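Local coordinates for protein beta-fructofuranosidase (Bifidobacterium adolescentis, PDB 6NOB) that probably hydrolyses terminal beta-fructofuranoside linkages, as in sucrose, as a glycoside hydrolase of family 32, at residues A[390-395]-A[406-411]. Sequence-based numbering, arbitrary orientation.
Sequences GALMHY and RWYAGD
R406 and G390 face each other as an antiparallel hydrogen-bonded pair, their CA atoms 5.5 Å apart. Two reciprocal backbone bonds join them, R406 N to G390 O at 2.7 Å and G390 N to R406 O at 2.9 Å. The CB of R406 lies 3.9 Å from G390 O, and from there CG stands anti to the backbone N (chi1 -168°). The chain continues extended to NE, passing L392 with CD 4.5 Å from L392 CD1, while the guanidinium makes a cation-pi contact with W428 and a weak hydrogen bond to S426. Strands 385-396 and 405-415 form a beta hairpin within the antiparallel sheet that strand 418-428 extends, one blade of the five-bladed beta-propeller characteristic of family 32 catalytic domains. The N-to-C directions of 390-392 and 406-411 meet at 131°, well short of antiparallel, and G390-R406 is the one bridge between the two segments. The CB of W407 points away from 390-395, and NE1 makes a weak hydrogen bond to W428 O. Y408 brings its ring back to the contact: G390 N sits at the ring edge, near its plane, 4.5 Å from Y408 CE1, where glycine presents no side chain. The phenol oxygen, Y408 OH, lies 4.2 Å from L392 CD2. The hydroxyl is hydrogen-bonded to D365, on strand 357-365 of a neighbouring sheet, and to the hydroxyl of Y374, on strand 374-375 of the hairpin's own sheet.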
ATOM      1  N   GLY A 390      12.014   5.361  -0.618  1.00 38.53           N
ATOM      2  CA  GLY A 390      12.160   4.101   0.087  1.00 33.25           C
ATOM      3  C   GLY A 390      11.849   4.253   1.558  1.00 37.30           C
ATOM      4  O   GLY A 390      11.909   5.352   2.117  1.00 40.28           O
ATOM      5  N   ALA A 391      11.516   3.126   2.183  1.00 30.48           N
ATOM      6  CA  ALA A 391      11.131   3.083   3.586  1.00 33.42           C
ATOM      7  C   ALA A 391      12.256   2.496   4.430  1.00 40.91           C
ATOM      8  O   ALA A 391      12.988   1.605   3.990  1.00 41.27           O
ATOM      9  CB  ALA A 391       9.854   2.261   3.773  1.00 30.94           C
ATOM     10  N   LEU A 392      12.380   2.997   5.658  1.00 40.93           N
ATOM     11  CA  LEU A 392      13.486   2.659   6.550  1.00 40.06           C
ATOM     12  C   LEU A 392      12.988   1.730   7.653  1.00 34.98           C
ATOM     13  O   LEU A 392      12.269   2.162   8.560  1.00 40.93           O
ATOM     14  CB  LEU A 392      14.107   3.926   7.131  1.00 37.65           C
ATOM     15  CG  LEU A 392      14.706   4.854   6.074  1.00 40.39           C
ATOM     16  CD1 LEU A 392      14.994   6.228   6.655  1.00 43.65           C
ATOM     17  CD2 LEU A 392      15.965   4.240   5.485  1.00 37.50           C
ATOM     18  N   MET A 393      13.387   0.463   7.582  1.00 35.80           N
ATOM     19  CA  MET A 393      12.905  -0.534   8.529  1.00 35.68           C
ATOM     20  C   MET A 393      13.516  -0.329   9.909  1.00 37.90           C
ATOM     21  O   MET A 393      14.693   0.016  10.042  1.00 36.84           O
ATOM     22  CB  MET A 393      13.238  -1.941   8.038  1.00 35.63           C
ATOM     23  CG  MET A 393      12.221  -2.547   7.099  1.00 47.65           C
ATOM     24  SD  MET A 393      12.144  -4.339   7.304  1.00 50.11           S
ATOM     25  CE  MET A 393      11.191  -4.469   8.812  1.00 50.90           C
ATOM     26  N   HIS A 394      12.701  -0.559  10.938  1.00 41.52           N
ATOM     27  CA  HIS A 394      13.167  -0.616  12.323  1.00 43.27           C
ATOM     28  C   HIS A 394      13.849   0.684  12.740  1.00 48.87           C
ATOM     29  O   HIS A 394      14.867   0.679  13.437  1.00 48.14           O
ATOM     30  CB  HIS A 394      14.096  -1.812  12.540  1.00 41.22           C
ATOM     31  CG  HIS A 394      13.428  -3.136  12.343  1.00 41.74           C
ATOM     32  ND1 HIS A 394      14.130  -4.320  12.263  1.00 41.74           N
ATOM     33  CD2 HIS A 394      12.121  -3.464  12.212  1.00 42.50           C
ATOM     34  CE1 HIS A 394      13.284  -5.319  12.088  1.00 43.49           C
ATOM     35  NE2 HIS A 394      12.059  -4.827  12.054  1.00 43.17           N
ATOM     36  N   TYR A 395      13.284   1.807  12.309  1.00 46.22           N
ATOM     37  CA  TYR A 395      13.826   3.114  12.647  1.00 41.76           C
ATOM     38  C   TYR A 395      12.684   4.058  12.978  1.00 45.51           C
ATOM     39  O   TYR A 395      11.729   4.181  12.204  1.00 48.75           O
ATOM     40  CB  TYR A 395      14.665   3.687  11.497  1.00 38.07           C
ATOM     41  CG  TYR A 395      15.092   5.123  11.718  1.00 41.32           C
ATOM     42  CD1 TYR A 395      16.147   5.431  12.572  1.00 39.88           C
ATOM     43  CD2 TYR A 395      14.436   6.170  11.076  1.00 35.36           C
ATOM     44  CE1 TYR A 395      16.538   6.744  12.779  1.00 41.40           C
ATOM     45  CE2 TYR A 395      14.819   7.486  11.278  1.00 38.86           C
ATOM     46  CZ  TYR A 395      15.870   7.768  12.130  1.00 43.21           C
ATOM     47  OH  TYR A 395      16.253   9.076  12.335  1.00 41.65           O
ATOM     48  N   ARG A 406      11.062   7.803   2.985  1.00 35.92           N
ATOM     49  CA  ARG A 406      11.903   8.943   2.646  1.00 38.54           C
ATOM     50  C   ARG A 406      12.023   9.086   1.134  1.00 40.58           C
ATOM     51  O   ARG A 406      12.129   8.088   0.413  1.00 39.41           O
ATOM     52  CB  ARG A 406      13.299   8.789   3.263  1.00 37.89           C
ATOM     53  CG  ARG A 406      14.144  10.043   3.220  1.00 41.62           C
ATOM     54  CD  ARG A 406      15.143  10.089   4.369  1.00 38.24           C
ATOM     55  NE  ARG A 406      15.655  11.442   4.576  1.00 37.00           N
ATOM     56  CZ  ARG A 406      15.060  12.358   5.333  1.00 40.12           C
ATOM     57  NH1 ARG A 406      13.930  12.066   5.964  1.00 36.02           N
ATOM     58  NH2 ARG A 406      15.593  13.568   5.459  1.00 37.80           N
ATOM     59  N   TRP A 407      12.010  10.329   0.654  1.00 36.73           N
ATOM     60  CA  TRP A 407      12.318  10.626  -0.738  1.00 37.14           C
ATOM     61  C   TRP A 407      13.658  11.346  -0.833  1.00 39.50           C
ATOM     62  O   TRP A 407      14.046  12.097   0.066  1.00 42.84           O
ATOM     63  CB  TRP A 407      11.217  11.465  -1.410  1.00 35.59           C
ATOM     64  CG  TRP A 407      10.952  12.821  -0.802  1.00 32.93           C
ATOM     65  CD1 TRP A 407       9.950  13.145   0.066  1.00 32.31           C
ATOM     66  CD2 TRP A 407      11.681  14.038  -1.041  1.00 33.67           C
ATOM     67  NE1 TRP A 407      10.014  14.478   0.391  1.00 37.22           N
ATOM     68  CE2 TRP A 407      11.067  15.049  -0.274  1.00 37.77           C
ATOM     69  CE3 TRP A 407      12.795  14.367  -1.821  1.00 35.56           C
ATOM     70  CZ2 TRP A 407      11.528  16.366  -0.265  1.00 37.15           C
ATOM     71  CZ3 TRP A 407      13.254  15.677  -1.807  1.00 42.67           C
ATOM     72  CH2 TRP A 407      12.620  16.659  -1.034  1.00 37.39           C
ATOM     73  N   TYR A 408      14.362  11.100  -1.936  1.00 42.09           N
ATOM     74  CA  TYR A 408      15.674  11.689  -2.191  1.00 39.86           C
ATOM     75  C   TYR A 408      15.688  12.202  -3.623  1.00 40.80           C
ATOM     76  O   TYR A 408      15.441  11.431  -4.555  1.00 40.83           O
ATOM     77  CB  TYR A 408      16.802  10.669  -1.989  1.00 42.81           C
ATOM     78  CG  TYR A 408      16.662   9.754  -0.788  1.00 41.51           C
ATOM     79  CD1 TYR A 408      15.765   8.692  -0.794  1.00 38.24           C
ATOM     80  CD2 TYR A 408      17.455   9.933   0.341  1.00 41.53           C
ATOM     81  CE1 TYR A 408      15.645   7.853   0.294  1.00 41.55           C
ATOM     82  CE2 TYR A 408      17.343   9.096   1.434  1.00 42.75           C
ATOM     83  CZ  TYR A 408      16.437   8.057   1.406  1.00 43.38           C
ATOM     84  OH  TYR A 408      16.322   7.219   2.492  1.00 41.30           O
ATOM     85  N   ALA A 409      15.988  13.485  -3.802  1.00 39.04           N
ATOM     86  CA  ALA A 409      15.955  14.119  -5.112  1.00 40.46           C
ATOM     87  C   ALA A 409      17.339  14.632  -5.488  1.00 41.53           C
ATOM     88  O   ALA A 409      18.059  15.179  -4.647  1.00 46.18           O
ATOM     89  CB  ALA A 409      14.944  15.273  -5.144  1.00 37.87           C
ATOM     90  N   GLY A 410      17.703  14.457  -6.752  1.00 42.49           N
ATOM     91  CA  GLY A 410      19.007  14.901  -7.206  1.00 44.96           C
ATOM     92  C   GLY A 410      19.254  14.525  -8.649  1.00 44.39           C
ATOM     93  O   GLY A 410      18.317  14.320  -9.423  1.00 48.51           O
ATOM     94  N   ASP A 411      20.532  14.437  -9.004  1.00 46.90           N
ATOM     95  CA  ASP A 411      20.959  14.129 -10.361  1.00 46.27           C
ATOM     96  C   ASP A 411      21.585  12.742 -10.401  1.00 49.24           C
ATOM     97  O   ASP A 411      22.482  12.437  -9.608  1.00 49.92           O
ATOM     98  CB  ASP A 411      21.959  15.168 -10.871  1.00 45.82           C
ATOM     99  CG  ASP A 411      21.486  16.590 -10.649  1.00 57.73           C
ATOM    100  OD1 ASP A 411      20.269  16.841 -10.771  1.00 60.43           O
ATOM    101  OD2 ASP A 411      22.332  17.458 -10.350  1.00 63.91           O
TER